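Local structure of broad specificity aminotransferase (Leishmania mexicana, 4WB0) at residues 88-93 / 253-258; 111-116 / 139-144; 343-348 / 400-405. The protein probably catalyses the pyridoxal-phosphate-dependent transfer of amino groups between a broad range of amino acids and 2-oxo acids, working as a homodimer. All blocks are in the same frame, centred on the assembly; numbering follows the deposited sequence.

Contact 1: residues 88-93 / 253-258; sequences DEAVKM and LAQSFS. With CAC (cacodylate ion), chain C.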
ATOM      1  N   ASP A  88      -8.388  14.429   8.078  1.00 21.32           N
ATOM      2  CA  ASP A  88      -8.899  15.768   8.321  1.00 22.23           C
ATOM      3  C   ASP A  88      -7.815  16.775   8.644  1.00 25.45           C
ATOM      4  O   ASP A  88      -7.845  17.902   8.142  1.00 25.55           O
ATOM      5  CB  ASP A  88      -9.947  15.757   9.464  1.00 25.86           C
ATOM      6  CG  ASP A  88     -11.260  15.019   9.066  1.00 33.57           C
ATOM      7  OD1 ASP A  88     -11.476  14.692   7.860  1.00 30.21           O
ATOM      8  OD2 ASP A  88     -12.080  14.764   9.971  1.00 36.66           O
ATOM      9  N   GLU A  89      -6.914  16.447   9.567  1.00 23.65           N
ATOM     10  CA  GLU A  89      -5.841  17.364   9.878  1.00 23.13           C
ATOM     11  C   GLU A  89      -4.912  17.604   8.672  1.00 21.88           C
ATOM     12  O   GLU A  89      -4.383  18.689   8.485  1.00 22.23           O
ATOM     13  CB  GLU A  89      -5.034  16.819  11.048  1.00 22.38           C
ATOM     14  CG  GLU A  89      -5.814  16.841  12.375  1.00 25.32           C
ATOM     15  CD  GLU A  89      -5.990  18.229  13.013  1.00 30.25           C
ATOM     16  OE1 GLU A  89      -6.655  18.275  14.094  1.00 33.68           O
ATOM     17  OE2 GLU A  89      -5.493  19.270  12.490  1.00 28.17           O
ATOM     18  N   ALA A  90      -4.646  16.566   7.901  1.00 19.45           N
ATOM     19  CA  ALA A  90      -3.738  16.665   6.790  1.00 20.18           C
ATOM     20  C   ALA A  90      -4.279  17.573   5.683  1.00 21.58           C
ATOM     21  O   ALA A  90      -3.524  18.400   5.124  1.00 22.44           O
ATOM     22  CB  ALA A  90      -3.419  15.284   6.261  1.00 19.67           C
ATOM     23  N   VAL A  91      -5.569  17.480   5.422  1.00 21.57           N
ATOM     24  CA  VAL A  91      -6.188  18.314   4.402  1.00 23.15           C
ATOM     25  C   VAL A  91      -6.239  19.773   4.909  1.00 24.19           C
ATOM     26  O   VAL A  91      -6.056  20.744   4.168  1.00 22.04           O
ATOM     27  CB  VAL A  91      -7.580  17.786   4.089  1.00 25.17           C
ATOM     28  CG1 VAL A  91      -8.340  18.799   3.287  1.00 28.60           C
ATOM     29  CG2 VAL A  91      -7.483  16.451   3.368  1.00 24.94           C
ATOM     30  N   LYS A  92      -6.464  19.912   6.204  1.00 25.28           N
ATOM     31  CA  LYS A  92      -6.459  21.230   6.794  1.00 27.09           C
ATOM     32  C   LYS A  92      -5.086  21.884   6.721  1.00 23.39           C
ATOM     33  O   LYS A  92      -4.993  23.101   6.589  1.00 26.19           O
ATOM     34  CB  LYS A  92      -6.950  21.172   8.254  1.00 33.87           C
ATOM     35  CG  LYS A  92      -8.463  21.372   8.342  1.00 45.27           C
ATOM     36  CD  LYS A  92      -9.134  20.578   9.478  1.00 53.70           C
ATOM     37  CE  LYS A  92      -8.641  21.016  10.844  1.00 60.86           C
ATOM     38  NZ  LYS A  92      -9.428  20.359  11.946  1.00 65.51           N
ATOM     39  N   MET A  93      -4.028  21.102   6.836  1.00 23.85           N
ATOM     40  CA  MET A  93      -2.656  21.655   6.746  1.00 26.86           C
ATOM     41  C   MET A  93      -2.383  22.281   5.372  1.00 27.19           C
ATOM     42  O   MET A  93      -1.751  23.325   5.267  1.00 29.32           O
ATOM     43  CB  MET A  93      -1.603  20.558   7.004  1.00 26.44           C
ATOM     44  CG  MET A  93      -0.114  21.037   6.957  1.00 32.39           C
ATOM     45  SD  MET A  93       1.031  19.634   7.124  1.00 33.27           S
ATOM     46  CE  MET A  93       0.912  18.951   5.492  1.00 30.28           C
ATOM     47  N   LEU A 253      -5.360  16.520  -5.391  1.00 17.84           N
ATOM     48  CA  LEU A 253      -4.042  16.750  -4.754  1.00 17.87           C
ATOM     49  C   LEU A 253      -3.535  15.553  -4.006  1.00 19.58           C
ATOM     50  O   LEU A 253      -4.249  14.959  -3.205  1.00 21.50           O
ATOM     51  CB  LEU A 253      -4.134  17.929  -3.793  1.00 18.72           C
ATOM     52  CG  LEU A 253      -2.835  18.466  -3.183  1.00 22.99           C
ATOM     53  CD1 LEU A 253      -2.979  19.965  -3.043  1.00 28.27           C
ATOM     54  CD2 LEU A 253      -2.634  17.828  -1.867  1.00 25.17           C
ATOM     55  N   ALA A 254      -2.298  15.210  -4.317  1.00 20.23           N
ATOM     56  CA  ALA A 254      -1.533  14.101  -3.677  1.00 23.23           C
ATOM     57  C   ALA A 254      -0.525  14.647  -2.685  1.00 24.53           C
ATOM     58  O   ALA A 254       0.299  15.485  -3.018  1.00 23.40           O
ATOM     59  CB  ALA A 254      -0.850  13.289  -4.727  1.00 23.82           C
ATOM     60  N   GLN A 255      -0.625  14.181  -1.445  1.00 21.21           N
ATOM     61  CA  GLN A 255       0.125  14.730  -0.325  1.00 18.93           C
ATOM     62  C   GLN A 255       0.968  13.653   0.333  1.00 20.01           C
ATOM     63  O   GLN A 255       0.472  12.542   0.529  1.00 21.60           O
ATOM     64  CB  GLN A 255      -0.855  15.312   0.650  1.00 22.22           C
ATOM     65  CG  GLN A 255      -0.297  15.848   1.878  1.00 27.79           C
ATOM     66  CD  GLN A 255      -1.434  16.395   2.719  1.00 31.06           C
ATOM     67  OE1 GLN A 255      -2.367  15.654   3.090  1.00 30.60           O
ATOM     68  NE2 GLN A 255      -1.399  17.681   2.968  1.00 31.58           N
ATOM     69  N   SER A 256       2.183  14.012   0.709  1.00 20.16           N
ATOM     70  CA  SER A 256       3.155  13.154   1.409  1.00 19.06           C
ATOM     71  C   SER A 256       3.668  13.787   2.714  1.00 21.61           C
ATOM     72  O   SER A 256       3.905  14.999   2.769  1.00 20.06           O
ATOM     73  CB  SER A 256       4.327  12.867   0.521  1.00 20.41           C
ATOM     74  OG  SER A 256       5.366  12.141   1.207  1.00 21.78           O
ATOM     75  N   PHE A 257       3.832  12.953   3.736  1.00 20.07           N
ATOM     76  CA  PHE A 257       4.503  13.318   4.982  1.00 19.99           C
ATOM     77  C   PHE A 257       5.896  12.698   5.116  1.00 20.86           C
ATOM     78  O   PHE A 257       6.522  12.733   6.183  1.00 19.29           O
ATOM     79  CB  PHE A 257       3.594  12.947   6.144  1.00 22.50           C
ATOM     80  CG  PHE A 257       2.435  13.872   6.262  1.00 21.90           C
ATOM     81  CD1 PHE A 257       1.283  13.606   5.561  1.00 21.81           C
ATOM     82  CD2 PHE A 257       2.513  15.040   7.006  1.00 24.53           C
ATOM     83  CE1 PHE A 257       0.240  14.448   5.595  1.00 23.09           C
ATOM     84  CE2 PHE A 257       1.414  15.908   7.052  1.00 26.24           C
ATOM     85  CZ  PHE A 257       0.286  15.602   6.311  1.00 22.43           C
ATOM     86  N   SER A 258       6.417  12.096   4.043  1.00 19.02           N
ATOM     87  CA  SER A 258       7.727  11.467   4.136  1.00 20.29           C
ATOM     88  C   SER A 258       8.816  12.455   4.455  1.00 19.34           C
ATOM     89  O   SER A 258       9.697  12.186   5.280  1.00 21.13           O
ATOM     90  CB  SER A 258       8.090  10.767   2.822  1.00 21.02           C
ATOM     91  OG  SER A 258       7.174   9.706   2.583  1.00 23.76           O
TER
HETATM   92 AS   CAC C 501       6.955   9.165  -1.352  0.96 47.67          AS
HETATM   93  O1  CAC C 501       7.747   8.792   0.179  0.96 26.77           O
HETATM   94  O2  CAC C 501       5.772   7.980  -1.772  0.96 28.12           O
HETATM   95  C1  CAC C 501       6.274  10.996  -1.387  0.96 57.11           C
HETATM   96  C2  CAC C 501       8.311   9.095  -2.763  0.96146.49           C
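Gln255 and Phe257 reach from the end of strand 252-256 and the turn after it to the Ala90 and Met93 side of helix 84-95. The segment axes run at 108° to each other, with 10.2 Å between them at closest approach. The polar link is a single hydrogen bond. Gln255 leaves the strand with CG anti to its backbone N (chi1 177°) and stays extended. NE2 of Gln255 thus arrives at Ala90 O, 3.1 Å away. The acceptor lies near the amide plane of Gln255, but NE2 stands above the carbonyl plane of Ala90, not on a lone pair. The other amide atom, OE1, is bonded to Thr270 OG1, so both ends of this buried amide are held; the carbonyl partner, which can only accept, sets which end is NE2.

The apolar part is a small cluster. Met93 and Phe257 meet tip to tip, with CE of Met93 3.5 Å from CE2 of Phe257. The sulfur joins in a Met-aromatic contact, with SD of Met93 5.0 Å from the ring centroid of Phe257. Ala90 CB packs obliquely on the same ring, 3.7 Å from CZ of Phe257.

Beyond the ring the chain turns toward the bound cacodylate. Ser256 OG accepts from Ser258 N at 3.0 Å in an ST turn. Ser258 OG donates to O1 of the cacodylate at 2.6 Å.

Strand 252-256 lies between strands 219-224 and 268-274 in the large mixed sheet. Ala254 rests on helix 111-123, while helix 84-95 packs through Glu89 and Met93 on helix 301-312.

Contact 2: residues 111-116 / 139-144; sequences SGTGAL and PTWPNH. With CAC (cacodylate ion), chain C.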
ATOM      1  N   SER A 111       1.453   7.202   1.210  1.00 24.24           N
ATOM      2  CA  SER A 111       2.283   8.366   0.982  1.00 25.82           C
ATOM      3  C   SER A 111       1.940   9.002  -0.341  1.00 23.82           C
ATOM      4  O   SER A 111       0.856   8.786  -0.849  1.00 21.11           O
ATOM      5  CB  SER A 111       3.755   8.005   1.015  1.00 28.53           C
ATOM      6  OG  SER A 111       4.460   9.140   1.400  1.00 29.16           O
ATOM      7  N   GLY A 112       2.825   9.853  -0.840  1.00 22.42           N
ATOM      8  CA  GLY A 112       2.605  10.513  -2.104  1.00 22.51           C
ATOM      9  C   GLY A 112       2.539   9.613  -3.315  1.00 21.90           C
ATOM     10  O   GLY A 112       1.707   9.851  -4.163  1.00 25.93           O
ATOM     11  N   THR A 113       3.432   8.646  -3.447  1.00 23.75           N
ATOM     12  CA  THR A 113       3.402   7.680  -4.546  1.00 23.68           C
ATOM     13  C   THR A 113       2.030   7.026  -4.631  1.00 23.28           C
ATOM     14  O   THR A 113       1.417   6.945  -5.688  1.00 22.68           O
ATOM     15  CB  THR A 113       4.445   6.604  -4.380  1.00 28.21           C
ATOM     16  OG1 THR A 113       5.756   7.172  -4.358  1.00 29.81           O
ATOM     17  CG2 THR A 113       4.394   5.580  -5.560  1.00 27.30           C
ATOM     18  N   GLY A 114       1.552   6.549  -3.497  1.00 22.93           N
ATOM     19  CA  GLY A 114       0.232   5.958  -3.402  1.00 22.22           C
ATOM     20  C   GLY A 114      -0.891   6.895  -3.818  1.00 22.28           C
ATOM     21  O   GLY A 114      -1.810   6.462  -4.523  1.00 23.98           O
ATOM     22  N   ALA A 115      -0.829   8.156  -3.387  1.00 20.51           N
ATOM     23  CA  ALA A 115      -1.849   9.123  -3.777  1.00 19.82           C
ATOM     24  C   ALA A 115      -1.741   9.425  -5.286  1.00 21.44           C
ATOM     25  O   ALA A 115      -2.766   9.544  -5.926  1.00 20.38           O
ATOM     26  CB  ALA A 115      -1.753  10.420  -2.954  1.00 21.23           C
ATOM     27  N   LEU A 116      -0.534   9.479  -5.835  1.00 21.37           N
ATOM     28  CA  LEU A 116      -0.365   9.679  -7.302  1.00 23.80           C
ATOM     29  C   LEU A 116      -0.920   8.521  -8.122  1.00 24.17           C
ATOM     30  O   LEU A 116      -1.629   8.719  -9.115  1.00 23.17           O
ATOM     31  CB  LEU A 116       1.093   9.882  -7.648  1.00 23.29           C
ATOM     32  CG  LEU A 116       1.679  11.229  -7.166  1.00 24.64           C
ATOM     33  CD1 LEU A 116       3.249  11.211  -7.183  1.00 28.18           C
ATOM     34  CD2 LEU A 116       1.178  12.398  -8.054  1.00 26.99           C
ATOM     35  N   PRO A 139      11.753  19.413 -16.943  1.00 40.95           N
ATOM     36  CA  PRO A 139      11.829  17.999 -16.481  1.00 40.33           C
ATOM     37  C   PRO A 139      10.954  17.667 -15.273  1.00 42.31           C
ATOM     38  O   PRO A 139      10.358  18.607 -14.716  1.00 40.33           O
ATOM     39  CB  PRO A 139      13.320  17.840 -16.149  1.00 43.59           C
ATOM     40  CG  PRO A 139      13.794  19.199 -15.759  1.00 42.38           C
ATOM     41  CD  PRO A 139      12.911  20.207 -16.476  1.00 42.44           C
ATOM     42  N   THR A 140      10.829  16.389 -14.861  1.00 48.65           N
ATOM     43  CA  THR A 140      10.073  16.051 -13.617  1.00 51.33           C
ATOM     44  C   THR A 140      10.558  14.695 -13.022  1.00 46.36           C
ATOM     45  O   THR A 140      11.175  13.912 -13.699  1.00 47.97           O
ATOM     46  CB  THR A 140       8.488  16.007 -13.877  1.00 52.95           C
ATOM     47  OG1 THR A 140       7.740  15.919 -12.637  1.00 52.75           O
ATOM     48  CG2 THR A 140       8.105  14.822 -14.757  1.00 52.83           C
ATOM     49  N   TRP A 141      10.298  14.454 -11.744  1.00 46.14           N
ATOM     50  CA  TRP A 141      10.494  13.132 -11.153  1.00 47.59           C
ATOM     51  C   TRP A 141      10.288  12.027 -12.231  1.00 47.11           C
ATOM     52  O   TRP A 141       9.200  11.890 -12.796  1.00 41.90           O
ATOM     53  CB  TRP A 141       9.517  12.966  -9.995  1.00 51.97           C
ATOM     54  CG  TRP A 141       9.835  11.877  -9.072  1.00 56.79           C
ATOM     55  CD1 TRP A 141      11.069  11.352  -8.800  1.00 57.45           C
ATOM     56  CD2 TRP A 141       8.899  11.159  -8.268  1.00 59.47           C
ATOM     57  NE1 TRP A 141      10.954  10.350  -7.864  1.00 56.76           N
ATOM     58  CE2 TRP A 141       9.635  10.207  -7.521  1.00 55.76           C
ATOM     59  CE3 TRP A 141       7.509  11.226  -8.103  1.00 62.50           C
ATOM     60  CZ2 TRP A 141       9.031   9.326  -6.630  1.00 54.29           C
ATOM     61  CZ3 TRP A 141       6.904  10.351  -7.206  1.00 60.70           C
ATOM     62  CH2 TRP A 141       7.670   9.408  -6.484  1.00 57.00           C
ATOM     63  N   PRO A 142      11.347  11.275 -12.578  1.00 53.82           N
ATOM     64  CA  PRO A 142      11.121  10.274 -13.643  1.00 54.26           C
ATOM     65  C   PRO A 142      10.052   9.187 -13.220  1.00 39.05           C
ATOM     66  O   PRO A 142       9.439   8.533 -14.079  1.00 37.55           O
ATOM     67  CB  PRO A 142      12.521   9.680 -13.853  1.00 56.55           C
ATOM     68  CG  PRO A 142      13.198   9.831 -12.459  1.00 61.59           C
ATOM     69  CD  PRO A 142      12.660  11.125 -11.911  1.00 58.79           C
ATOM     70  N   ASN A 143       9.744   9.080 -11.927  1.00 38.21           N
ATOM     71  CA  ASN A 143       8.775   8.090 -11.472  1.00 40.14           C
ATOM     72  C   ASN A 143       7.388   8.551 -11.775  1.00 36.20           C
ATOM     73  O   ASN A 143       6.480   7.724 -11.893  1.00 36.01           O
ATOM     74  CB  ASN A 143       8.925   7.786  -9.960  1.00 46.52           C
ATOM     75  CG  ASN A 143       8.301   6.404  -9.542  1.00 60.09           C
ATOM     76  OD1 ASN A 143       8.221   5.465 -10.348  1.00 56.41           O
ATOM     77  ND2 ASN A 143       7.880   6.293  -8.272  1.00 61.81           N
ATOM     78  N   HIS A 144       7.183   9.875 -11.904  1.00 31.26           N
ATOM     79  CA  HIS A 144       5.913  10.360 -12.339  1.00 30.27           C
ATOM     80  C   HIS A 144       5.450   9.715 -13.644  1.00 30.25           C
ATOM     81  O   HIS A 144       4.281   9.328 -13.763  1.00 29.34           O
ATOM     82  CB  HIS A 144       5.940  11.868 -12.627  1.00 36.49           C
ATOM     83  CG  HIS A 144       5.638  12.744 -11.464  1.00 40.78           C
ATOM     84  ND1 HIS A 144       5.784  14.113 -11.536  1.00 44.05           N
ATOM     85  CD2 HIS A 144       5.147  12.475 -10.233  1.00 45.30           C
ATOM     86  CE1 HIS A 144       5.416  14.650 -10.385  1.00 45.61           C
ATOM     87  NE2 HIS A 144       5.015  13.682  -9.582  1.00 46.10           N
TER
HETATM   88 AS   CAC C 501       6.955   9.165  -1.352  0.96 47.67          AS
HETATM   89  O1  CAC C 501       7.747   8.792   0.179  0.96 26.77           O
HETATM   90  O2  CAC C 501       5.772   7.980  -1.772  0.96 28.12           O
HETATM   91  C1  CAC C 501       6.274  10.996  -1.387  0.96 57.11           C
HETATM   92  C2  CAC C 501       8.311   9.095  -2.763  0.96146.49           C
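Leu116 and His144 are the closest backbone pair, with CA atoms 8.1 Å apart, so the first turns of helix 111-123 meet the entry to helix 142-150 through side chains. Leu116 points its CD1 into the angle between two rings. Leu116 CD1 lies at the edge of Trp141, 3.8 Å from CZ3 of that ring, and at the edge of His144, 3.8 Å from its CD2. Thr113 OG1 meets the same indole edge, 3.6 Å from CH2 of Trp141. One face of the indole is covered by Asn143 CB, while Trp141 CB lies over a face of the imidazole.

Both imidazole nitrogens of His144 have partners. ND1 of His144 pairs with Thr140 OG1 at 2.9 Å, and NE2 with Asp223 OD2. The two bonds together fix the ring rotation.

Thr113 carries OG1 anti to its carbonyl carbon (chi1 -61°), on the side of its own N. Both groups can therefore grip one oxygen: OG1 of Thr113 is 2.7 Å, and N of Thr113 3.0 Å, from O2 of the cacodylate.

This oxyanion is probably a guest from the crystallisation liquor. Its place at the start of a helix, with Ser258, Arg267 and residues of the neighbouring subunit as further partners, is consistent with the cofactor phosphate site of class I aminotransferases. His144 would then be a second-shell residue positioning Asp223, which in relatives faces the pyridine nitrogen.

Contact 3: residues 343-348 / 400-405; sequences LRLQTP and LAQTIN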
ATOM      1  N   LEU A 343      32.482  30.316  -6.035  1.00 45.73           N
ATOM      2  CA  LEU A 343      33.031  31.648  -6.266  1.00 46.56           C
ATOM      3  C   LEU A 343      34.525  31.758  -5.931  1.00 47.63           C
ATOM      4  O   LEU A 343      35.313  32.351  -6.685  1.00 48.08           O
ATOM      5  CB  LEU A 343      32.253  32.668  -5.432  1.00 47.23           C
ATOM      6  CG  LEU A 343      30.779  32.877  -5.735  1.00 48.38           C
ATOM      7  CD1 LEU A 343      30.251  33.978  -4.839  1.00 50.17           C
ATOM      8  CD2 LEU A 343      30.576  33.241  -7.179  1.00 51.00           C
ATOM      9  N   ARG A 344      34.925  31.212  -4.787  1.00 46.70           N
ATOM     10  CA  ARG A 344      36.333  31.267  -4.392  1.00 49.55           C
ATOM     11  C   ARG A 344      37.204  30.488  -5.357  1.00 50.84           C
ATOM     12  O   ARG A 344      38.334  30.885  -5.625  1.00 54.17           O
ATOM     13  CB  ARG A 344      36.540  30.734  -2.959  1.00 47.36           C
ATOM     14  CG  ARG A 344      37.983  30.874  -2.437  1.00 49.24           C
ATOM     15  CD  ARG A 344      38.149  30.136  -1.102  1.00 48.75           C
ATOM     16  NE  ARG A 344      38.132  28.687  -1.316  1.00 48.96           N
ATOM     17  CZ  ARG A 344      39.194  27.996  -1.738  1.00 53.25           C
ATOM     18  NH1 ARG A 344      40.347  28.615  -1.959  1.00 57.04           N
ATOM     19  NH2 ARG A 344      39.123  26.682  -1.927  1.00 53.15           N
ATOM     20  N   LEU A 345      36.691  29.394  -5.907  1.00 47.08           N
ATOM     21  CA  LEU A 345      37.457  28.675  -6.926  1.00 47.76           C
ATOM     22  C   LEU A 345      37.334  29.347  -8.308  1.00 48.73           C
ATOM     23  O   LEU A 345      37.982  28.934  -9.269  1.00 51.37           O
ATOM     24  CB  LEU A 345      36.995  27.220  -6.995  1.00 47.60           C
ATOM     25  CG  LEU A 345      37.207  26.389  -5.715  1.00 45.37           C
ATOM     26  CD1 LEU A 345      36.284  25.152  -5.675  1.00 44.83           C
ATOM     27  CD2 LEU A 345      38.662  25.982  -5.565  1.00 47.22           C
ATOM     28  N   GLN A 346      36.500  30.374  -8.413  1.00 48.50           N
ATOM     29  CA  GLN A 346      36.238  31.020  -9.711  1.00 55.33           C
ATOM     30  C   GLN A 346      35.857  30.010 -10.802  1.00 52.00           C
ATOM     31  O   GLN A 346      36.310  30.103 -11.959  1.00 50.46           O
ATOM     32  CB  GLN A 346      37.462  31.836 -10.136  1.00 68.81           C
ATOM     33  CG  GLN A 346      37.823  32.909  -9.117  1.00 84.52           C
ATOM     34  CD  GLN A 346      39.220  33.489  -9.312  1.00 97.29           C
ATOM     35  OE1 GLN A 346      39.989  33.031 -10.159  1.00101.32           O
ATOM     36  NE2 GLN A 346      39.553  34.502  -8.519  1.00100.41           N
ATOM     37  N   THR A 347      35.030  29.040 -10.424  1.00 49.53           N
ATOM     38  CA  THR A 347      34.558  28.042 -11.372  1.00 50.44           C
ATOM     39  C   THR A 347      33.898  28.777 -12.553  1.00 52.97           C
ATOM     40  O   THR A 347      33.071  29.666 -12.319  1.00 51.33           O
ATOM     41  CB  THR A 347      33.556  27.075 -10.707  1.00 47.69           C
ATOM     42  OG1 THR A 347      34.133  26.547  -9.511  1.00 47.52           O
ATOM     43  CG2 THR A 347      33.244  25.932 -11.637  1.00 48.47           C
ATOM     44  N   PRO A 348      34.265  28.435 -13.809  1.00 57.26           N
ATOM     45  CA  PRO A 348      33.589  29.036 -14.971  1.00 54.96           C
ATOM     46  C   PRO A 348      32.095  28.911 -14.939  1.00 50.89           C
ATOM     47  O   PRO A 348      31.572  27.865 -14.535  1.00 48.82           O
ATOM     48  CB  PRO A 348      34.147  28.243 -16.157  1.00 57.33           C
ATOM     49  CG  PRO A 348      35.476  27.821 -15.725  1.00 62.21           C
ATOM     50  CD  PRO A 348      35.344  27.528 -14.243  1.00 61.73           C
ATOM     51  N   LEU A 400      31.738  19.008  -2.753  1.00 37.66           N
ATOM     52  CA  LEU A 400      30.824  19.121  -3.909  1.00 35.95           C
ATOM     53  C   LEU A 400      31.302  20.254  -4.829  1.00 38.24           C
ATOM     54  O   LEU A 400      31.461  20.062  -6.029  1.00 38.60           O
ATOM     55  CB  LEU A 400      29.379  19.376  -3.476  1.00 32.96           C
ATOM     56  CG  LEU A 400      28.394  19.658  -4.618  1.00 32.43           C
ATOM     57  CD1 LEU A 400      28.430  18.531  -5.654  1.00 32.34           C
ATOM     58  CD2 LEU A 400      27.020  19.814  -4.067  1.00 32.97           C
ATOM     59  N   ALA A 401      31.536  21.428  -4.255  1.00 39.72           N
ATOM     60  CA  ALA A 401      32.033  22.561  -5.015  1.00 39.24           C
ATOM     61  C   ALA A 401      33.353  22.238  -5.709  1.00 41.77           C
ATOM     62  O   ALA A 401      33.515  22.506  -6.905  1.00 40.31           O
ATOM     63  CB  ALA A 401      32.195  23.759  -4.100  1.00 39.63           C
ATOM     64  N   GLN A 402      34.290  21.649  -4.968  1.00 42.10           N
ATOM     65  CA  GLN A 402      35.618  21.316  -5.517  1.00 45.18           C
ATOM     66  C   GLN A 402      35.494  20.354  -6.699  1.00 43.24           C
ATOM     67  O   GLN A 402      36.137  20.523  -7.728  1.00 42.06           O
ATOM     68  CB  GLN A 402      36.524  20.731  -4.419  1.00 48.05           C
ATOM     69  CG  GLN A 402      36.949  21.785  -3.389  1.00 49.73           C
ATOM     70  CD  GLN A 402      37.353  21.232  -1.996  1.00 56.40           C
ATOM     71  OE1 GLN A 402      37.641  20.033  -1.813  1.00 57.18           O
ATOM     72  NE2 GLN A 402      37.359  22.129  -1.002  1.00 54.86           N
ATOM     73  N   THR A 403      34.614  19.373  -6.574  1.00 43.13           N
ATOM     74  CA  THR A 403      34.425  18.404  -7.629  1.00 44.04           C
ATOM     75  C   THR A 403      33.693  19.030  -8.818  1.00 43.13           C
ATOM     76  O   THR A 403      34.033  18.740  -9.957  1.00 44.90           O
ATOM     77  CB  THR A 403      33.678  17.186  -7.103  1.00 44.49           C
ATOM     78  OG1 THR A 403      34.465  16.589  -6.050  1.00 45.27           O
ATOM     79  CG2 THR A 403      33.488  16.175  -8.227  1.00 45.20           C
ATOM     80  N   ILE A 404      32.699  19.885  -8.568  1.00 42.25           N
ATOM     81  CA  ILE A 404      32.068  20.653  -9.659  1.00 39.35           C
ATOM     82  C   ILE A 404      33.122  21.450 -10.397  1.00 42.68           C
ATOM     83  O   ILE A 404      33.217  21.403 -11.637  1.00 46.35           O
ATOM     84  CB  ILE A 404      30.976  21.610  -9.127  1.00 37.93           C
ATOM     85  CG1 ILE A 404      29.789  20.795  -8.650  1.00 35.53           C
ATOM     86  CG2 ILE A 404      30.493  22.556 -10.212  1.00 40.08           C
ATOM     87  CD1 ILE A 404      28.767  21.563  -7.790  1.00 35.55           C
ATOM     88  N   ASN A 405      33.925  22.190  -9.649  1.00 42.11           N
ATOM     89  CA  ASN A 405      35.014  22.958 -10.239  1.00 47.17           C
ATOM     90  C   ASN A 405      35.921  22.097 -11.125  1.00 51.78           C
ATOM     91  O   ASN A 405      36.244  22.473 -12.256  1.00 49.66           O
ATOM     92  CB  ASN A 405      35.858  23.619  -9.142  1.00 46.24           C
ATOM     93  CG  ASN A 405      36.983  24.447  -9.701  1.00 49.11           C
ATOM     94  OD1 ASN A 405      36.750  25.431 -10.401  1.00 49.14           O
ATOM     95  ND2 ASN A 405      38.216  24.072  -9.372  1.00 48.86           N
TER
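Thr347 holds OG1 anti to its carbonyl carbon. Asn405 holds CG anti to its backbone N, which carries the amide toward Thr347, and its second torsion (chi2 63°) turns OD1 to the hydroxyl. The chain reaches this position through a sharp turn. Gln346 leaves the helix with a positive phi of 51° and closes a Schellman motif, N of Gln346 bonded back to Leu343 O at 2.9 Å. The turn brings Thr347 close to the second helix, with its CA 5.2 Å from CA of Asn405.

Across the contact Thr347 OG1 donates to Asn405 OD1 at 3.0 Å. The C=O...donor angle is 107°, so the hydroxyl comes from the flank of the carbonyl, and it is tilted out of the carbonyl plane. OD1 is also bonded to Arg409 NE. Two donors thus grip this buried oxygen, and the guanidinium probably polarises it. The methyl of Thr347 packs beside the backbone: CG2 of Thr347 is 3.7 Å from CA of Asn405.

Leu345 supplies the apolar half. CD1 of Leu345 points at the helix surface, 3.8 Å from CB of Asn405 and 3.9 Å from CA of Gln402. One methyl therefore lies against successive turns of helix 394-410. CB of Leu345 lies 3.9 Å from CG of Asn405, beside the amide.

This is helix-end packing far from the bound cacodylate, in the C-terminal part of the fold. Arg409, one turn further along helix 394-410, also bonds to Leu345 O through NH2. Earlier turns of helix 314-344 continue the interface, where Val338 meets Leu400 and Leu342 meets Ala401 and Ile404. Helix 394-410 also touches strand 379-380, through Leu400 and Thr403 on Ile379.

How the contacts relate
From the N terminus the chain first passes 88-93, whose partner 253-258 comes 160 residues later. Contact 1 thus closes a long loop. Contact 2 lies wholly within that loop, joining 111-116 to 139-144 over a short span. The two also touch: Ser111 OG is 3.0 Å from Ser258 OG and 3.1 Å from Ser256 OG, both probable hydrogen bonds. Together they bring helices 84-95, 111-123 and 142-150 and strand 252-256 of the large mixed sheet together near the cacodylate. Contact 3 follows in series, its centre about 39 Å from that of contact 1. It closes a loop of about 50 residues, tying the end of helix 314-344 and the turn after it to helix 394-410.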